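PDB 4B4O: epimerase family protein SDR39U1 from Homo sapiens, which binds NADPH and is probably an NADP-dependent oxidoreductase of the short-chain dehydrogenase/reductase family, its physiological substrate not established. Local coordinates for residues M1-I12 and L49-A59. The protein carries 3 engineered substitutions. Numbering follows the deposited sequence.
With NDP (NADPH dihydro-nicotinamide-adenine-dinucleotide phosphate), chain I.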
loop_
_atom_site.group_PDB
_atom_site.type_symbol
_atom_site.label_atom_id
_atom_site.label_comp_id
_atom_site.label_asym_id
_atom_site.label_seq_id
_atom_site.Cartn_x
_atom_site.Cartn_y
_atom_site.Cartn_z
HETATM N N MSE A 1 -3.111 22.491 5.571
HETATM C CA MSE A 1 -4.167 21.656 4.933
HETATM C C MSE A 1 -4.878 20.772 5.901
HETATM O O MSE A 1 -4.295 20.318 6.866
HETATM C CB MSE A 1 -3.438 20.732 3.988
HETATM C CG MSE A 1 -4.233 20.501 2.736
HETATM SE SE MSE A 1 -3.301 19.269 1.543
HETATM C CE MSE A 1 -1.517 18.998 2.307
ATOM N N ARG A 2 -6.149 20.501 5.656
ATOM C CA ARG A 2 -6.893 19.542 6.469
ATOM C C ARG A 2 -7.176 18.266 5.669
ATOM O O ARG A 2 -7.727 18.347 4.580
ATOM C CB ARG A 2 -8.112 20.263 6.999
ATOM C CG ARG A 2 -9.278 19.419 7.552
ATOM C CD ARG A 2 -9.964 19.973 8.860
ATOM N NE ARG A 2 -9.550 19.244 10.104
ATOM C CZ ARG A 2 -9.281 19.765 11.332
ATOM N NH1 ARG A 2 -9.329 21.078 11.610
ATOM N NH2 ARG A 2 -8.913 18.934 12.326
ATOM N N VAL A 3 -6.696 17.112 6.149
ATOM C CA VAL A 3 -6.782 15.853 5.389
ATOM C C VAL A 3 -7.659 14.807 6.083
ATOM O O VAL A 3 -7.508 14.561 7.258
ATOM C CB VAL A 3 -5.387 15.216 5.142
ATOM C CG1 VAL A 3 -5.509 14.024 4.213
ATOM C CG2 VAL A 3 -4.397 16.240 4.604
ATOM N N LEU A 4 -8.589 14.223 5.340
ATOM C CA LEU A 4 -9.469 13.167 5.841
ATOM C C LEU A 4 -8.896 11.829 5.406
ATOM O O LEU A 4 -8.749 11.599 4.216
ATOM C CB LEU A 4 -10.886 13.347 5.270
ATOM C CG LEU A 4 -12.021 12.446 5.771
ATOM C CD1 LEU A 4 -12.183 12.617 7.267
ATOM C CD2 LEU A 4 -13.330 12.761 5.060
ATOM N N VAL A 5 -8.534 10.958 6.346
ATOM C CA VAL A 5 -7.894 9.690 5.991
ATOM C C VAL A 5 -8.747 8.492 6.352
ATOM O O VAL A 5 -8.802 8.083 7.507
ATOM C CB VAL A 5 -6.493 9.513 6.623
ATOM C CG1 VAL A 5 -5.960 8.126 6.295
ATOM C CG2 VAL A 5 -5.547 10.603 6.160
ATOM N N GLY A 6 -9.375 7.908 5.345
ATOM C CA GLY A 6 -10.120 6.686 5.529
ATOM C C GLY A 6 -9.211 5.508 5.833
ATOM O O GLY A 6 -8.210 5.284 5.146
ATOM N N GLY A 7 -9.543 4.759 6.882
ATOM C CA GLY A 7 -8.709 3.646 7.314
ATOM C C GLY A 7 -7.383 4.075 7.901
ATOM O O GLY A 7 -6.465 3.270 8.044
ATOM N N GLY A 8 -7.290 5.336 8.299
ATOM C CA GLY A 8 -6.038 5.898 8.807
ATOM C C GLY A 8 -5.532 5.403 10.157
ATOM O O GLY A 8 -4.456 5.802 10.576
ATOM N N THR A 9 -6.312 4.585 10.861
ATOM C CA THR A 9 -5.843 3.941 12.104
ATOM C C THR A 9 -4.755 2.896 11.835
ATOM O O THR A 9 -4.003 2.532 12.719
ATOM C CB THR A 9 -6.986 3.221 12.853
ATOM O OG1 THR A 9 -7.663 2.332 11.951
ATOM C CG2 THR A 9 -7.958 4.208 13.430
ATOM N N GLY A 10 -4.660 2.437 10.591
ATOM C CA GLY A 10 -3.795 1.316 10.245
ATOM C C GLY A 10 -2.314 1.636 10.123
ATOM O O GLY A 10 -1.822 2.674 10.608
ATOM N N PHE A 11 -1.605 0.699 9.494
ATOM C CA PHE A 11 -0.149 0.714 9.403
ATOM C C PHE A 11 0.332 1.890 8.575
ATOM O O PHE A 11 1.087 2.725 9.049
ATOM C CB PHE A 11 0.314 -0.598 8.781
ATOM C CG PHE A 11 1.787 -0.661 8.514
ATOM C CD1 PHE A 11 2.704 -0.432 9.529
ATOM C CD2 PHE A 11 2.254 -0.984 7.261
ATOM C CE1 PHE A 11 4.058 -0.530 9.296
ATOM C CE2 PHE A 11 3.602 -1.071 7.012
ATOM C CZ PHE A 11 4.508 -0.844 8.032
ATOM N N ILE A 12 -0.125 1.952 7.338
ATOM C CA ILE A 12 0.253 3.053 6.487
ATOM C C ILE A 12 -0.321 4.356 7.053
ATOM O O ILE A 12 0.340 5.392 7.061
ATOM C CB ILE A 12 -0.227 2.872 5.032
ATOM C CG1 ILE A 12 0.433 1.653 4.367
ATOM C CG2 ILE A 12 0.091 4.132 4.262
ATOM C CD1 ILE A 12 -0.257 1.121 3.104
ATOM N N LEU A 49 -19.457 14.648 3.993
ATOM C CA LEU A 49 -18.016 14.840 4.106
ATOM C C LEU A 49 -17.717 16.002 5.059
ATOM O O LEU A 49 -18.223 17.095 4.852
ATOM C CB LEU A 49 -17.434 15.129 2.717
ATOM C CG LEU A 49 -15.916 15.000 2.533
ATOM C CD1 LEU A 49 -15.434 13.555 2.399
ATOM C CD2 LEU A 49 -15.462 15.816 1.330
ATOM N N PRO A 50 -16.922 15.775 6.118
ATOM C CA PRO A 50 -16.541 16.904 6.971
ATOM C C PRO A 50 -15.615 17.843 6.237
ATOM O O PRO A 50 -15.044 17.462 5.206
ATOM C CB PRO A 50 -15.807 16.254 8.146
ATOM C CG PRO A 50 -15.398 14.905 7.671
ATOM C CD PRO A 50 -16.375 14.497 6.605
ATOM N N SER A 51 -15.469 19.061 6.750
ATOM C CA SER A 51 -14.614 20.065 6.097
ATOM C C SER A 51 -13.193 19.517 5.947
ATOM O O SER A 51 -12.571 19.093 6.924
ATOM C CB SER A 51 -14.587 21.384 6.868
ATOM O OG SER A 51 -15.886 21.822 7.200
ATOM N N CYS A 52 -12.726 19.471 4.706
ATOM C CA CYS A 52 -11.385 19.060 4.438
ATOM C C CYS A 52 -10.935 19.577 3.079
ATOM O O CYS A 52 -11.750 19.775 2.167
ATOM C CB CYS A 52 -11.259 17.538 4.497
ATOM S SG CYS A 52 -12.264 16.672 3.277
ATOM N N ASP A 53 -9.626 19.780 2.950
ATOM C CA ASP A 53 -9.015 20.246 1.705
ATOM C C ASP A 53 -8.602 19.068 0.823
ATOM O O ASP A 53 -8.435 19.215 -0.391
ATOM C CB ASP A 53 -7.796 21.104 2.024
ATOM C CG ASP A 53 -8.124 22.259 2.938
ATOM O OD1 ASP A 53 -8.851 23.159 2.484
ATOM O OD2 ASP A 53 -7.633 22.260 4.091
ATOM N N ALA A 54 -8.418 17.907 1.442
ATOM C CA ALA A 54 -7.957 16.722 0.744
ATOM C C ALA A 54 -8.420 15.465 1.458
ATOM O O ALA A 54 -8.704 15.478 2.648
ATOM C CB ALA A 54 -6.455 16.744 0.627
ATOM N N ALA A 55 -8.514 14.372 0.709
ATOM C CA ALA A 55 -8.946 13.092 1.267
ATOM C C ALA A 55 -8.084 11.944 0.738
ATOM O O ALA A 55 -7.608 11.980 -0.401
ATOM C CB ALA A 55 -10.424 12.856 0.968
ATOM N N VAL A 56 -7.894 10.933 1.580
ATOM C CA VAL A 56 -7.148 9.719 1.233
ATOM C C VAL A 56 -7.944 8.513 1.713
ATOM O O VAL A 56 -8.535 8.576 2.786
ATOM C CB VAL A 56 -5.787 9.661 1.948
ATOM C CG1 VAL A 56 -5.037 8.402 1.543
ATOM C CG2 VAL A 56 -4.953 10.886 1.661
ATOM N N ASN A 57 -7.961 7.426 0.947
ATOM C CA ASN A 57 -8.483 6.163 1.467
ATOM C C ASN A 57 -7.424 5.063 1.556
ATOM O O ASN A 57 -6.731 4.763 0.578
ATOM C CB ASN A 57 -9.668 5.641 0.664
ATOM C CG ASN A 57 -10.465 4.606 1.437
ATOM O OD1 ASN A 57 -10.457 4.581 2.649
ATOM N ND2 ASN A 57 -11.149 3.761 0.735
ATOM N N LEU A 58 -7.337 4.470 2.746
ATOM C CA LEU A 58 -6.457 3.340 3.029
ATOM C C LEU A 58 -7.247 2.131 3.527
ATOM O O LEU A 58 -6.665 1.071 3.816
ATOM C CB LEU A 58 -5.425 3.738 4.085
ATOM C CG LEU A 58 -4.566 4.964 3.792
ATOM C CD1 LEU A 58 -3.732 5.279 5.014
ATOM C CD2 LEU A 58 -3.702 4.770 2.574
ATOM N N ALA A 59 -8.565 2.263 3.615
ATOM C CA ALA A 59 -9.388 1.255 4.267
ATOM C C ALA A 59 -9.350 -0.073 3.503
ATOM O O ALA A 59 -9.474 -0.093 2.295
ATOM C CB ALA A 59 -10.824 1.752 4.406
HETATM P PA NDP I . -3.948 -2.004 7.659
HETATM O O1A NDP I . -4.655 -3.380 7.714
HETATM O O2A NDP I . -2.880 -1.634 8.709
HETATM O O5B NDP I . -4.998 -0.764 7.802
HETATM C C5B NDP I . -6.304 -0.976 7.274
HETATM C C4B NDP I . -7.263 -0.085 8.021
HETATM O O4B NDP I . -8.511 -0.150 7.335
HETATM C C3B NDP I . -7.474 -0.559 9.463
HETATM O O3B NDP I . -6.778 0.257 10.447
HETATM C C2B NDP I . -8.978 -0.457 9.669
HETATM O O2B NDP I . -9.349 0.768 10.284
HETATM C C1B NDP I . -9.537 -0.415 8.279
HETATM N N9A NDP I . -10.084 -1.749 8.021
HETATM C C8A NDP I . -9.576 -3.001 8.267
HETATM N N7A NDP I . -10.525 -3.957 7.884
HETATM C C5A NDP I . -11.611 -3.288 7.413
HETATM C C6A NDP I . -12.924 -3.618 6.852
HETATM N N6A NDP I . -13.313 -4.896 6.666
HETATM N N1A NDP I . -13.750 -2.610 6.499
HETATM C C2A NDP I . -13.367 -1.314 6.683
HETATM N N3A NDP I . -12.168 -0.927 7.165
HETATM C C4A NDP I . -11.301 -1.852 7.511
HETATM O O3 NDP I . -3.393 -1.983 6.139
HETATM P PN NDP I . -2.144 -1.089 5.651
HETATM O O1N NDP I . -2.103 0.187 6.478
HETATM O O2N NDP I . -0.908 -1.936 5.618
HETATM O O5D NDP I . -2.557 -0.758 4.091
HETATM C C5D NDP I . -3.728 0.075 3.934
HETATM C C4D NDP I . -4.315 -0.032 2.541
HETATM O O4D NDP I . -3.196 -0.063 1.664
HETATM C C3D NDP I . -5.102 -1.329 2.267
HETATM O O3D NDP I . -6.274 -1.049 1.436
HETATM C C2D NDP I . -4.083 -2.242 1.575
HETATM O O2D NDP I . -4.559 -3.122 0.549
HETATM C C1D NDP I . -3.217 -1.243 0.856
HETATM N N1N NDP I . -1.856 -1.736 0.579
HETATM C C2N NDP I . -1.044 -2.141 1.566
HETATM C C3N NDP I . 0.226 -2.598 1.293
HETATM C C7N NDP I . 1.090 -3.022 2.423
HETATM O O7N NDP I . 0.773 -2.659 3.554
HETATM N N7N NDP I . 2.173 -3.766 2.215
HETATM C C4N NDP I . 0.765 -2.610 -0.097
HETATM C C5N NDP I . -0.193 -2.136 -1.089
HETATM C C6N NDP I . -1.453 -1.716 -0.707
HETATM P P2B NDP I . -10.498 0.758 11.477
HETATM O O1X NDP I . -11.831 0.616 10.774
HETATM O O2X NDP I . -10.181 -0.444 12.417
HETATM O O3X NDP I . -10.210 2.184 12.010
#
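Leu4 N donates to Ala54 O (3.0 Å) and Leu4 O accepts from Val56 N; Gly6 N to Val56 O and Leu58 N to Gly6 O carry on the staggered ladder of a parallel sheet. Strands 2-6 and 54-57 accordingly run in one direction, their axes 13° apart.

At the strands' start the backbone of Arg2 is held by three hydrogen bonds: its carbonyl oxygen accepts from Asp53 N and Ala54 N, while Arg2 N reaches Asp53 OD2 at 2.8 Å, on the carboxylate's anti lone pair. Asp53 chi1 of -56° keeps the carboxylate on the backbone-N side of its residue, facing that amide. With an alanine here the carboxylate is gone, and the Arg2 amide would probably lose its partner, though the two bonds into Arg2 O come from backbone amides.

Apolar contacts fall on both sheet faces. Leu4, with CG anti to its own nitrogen (chi1 -174°), sends CD2 to Leu49 CD1 (3.5 Å) and lays both methyls against the Pro50 ring, which it crosses nearly at right angles. On the other face Val3 CG1 meets Val56 CG2 at 4.1 Å, and Leu58 CD1 lodges between Val5 CG1 (3.8 Å) and Ile12 CG2.

Beyond the strands, Asn57 OD1 takes the Ala59 amide in an Asx turn, and Gly7 CA packs 3.9 Å from Ala59 CA. The glycine-rich turn then presents Phe11 N to NADPH O2A and Ile12 N to O1N (2.8 Å), the Rossmann arrangement for a dinucleotide pyrophosphate; Thr9 OG1 bonds the ribose hydroxyl O3B and the 2'-phosphate.

Strands 26-31 and 102-108 continue the sheet on either side of this pair; helix 195-207 covers Ala54 and Val56, and helix 72-95 packs on Leu49 and supplies Thr85 and Thr86 to Asn57 ND2.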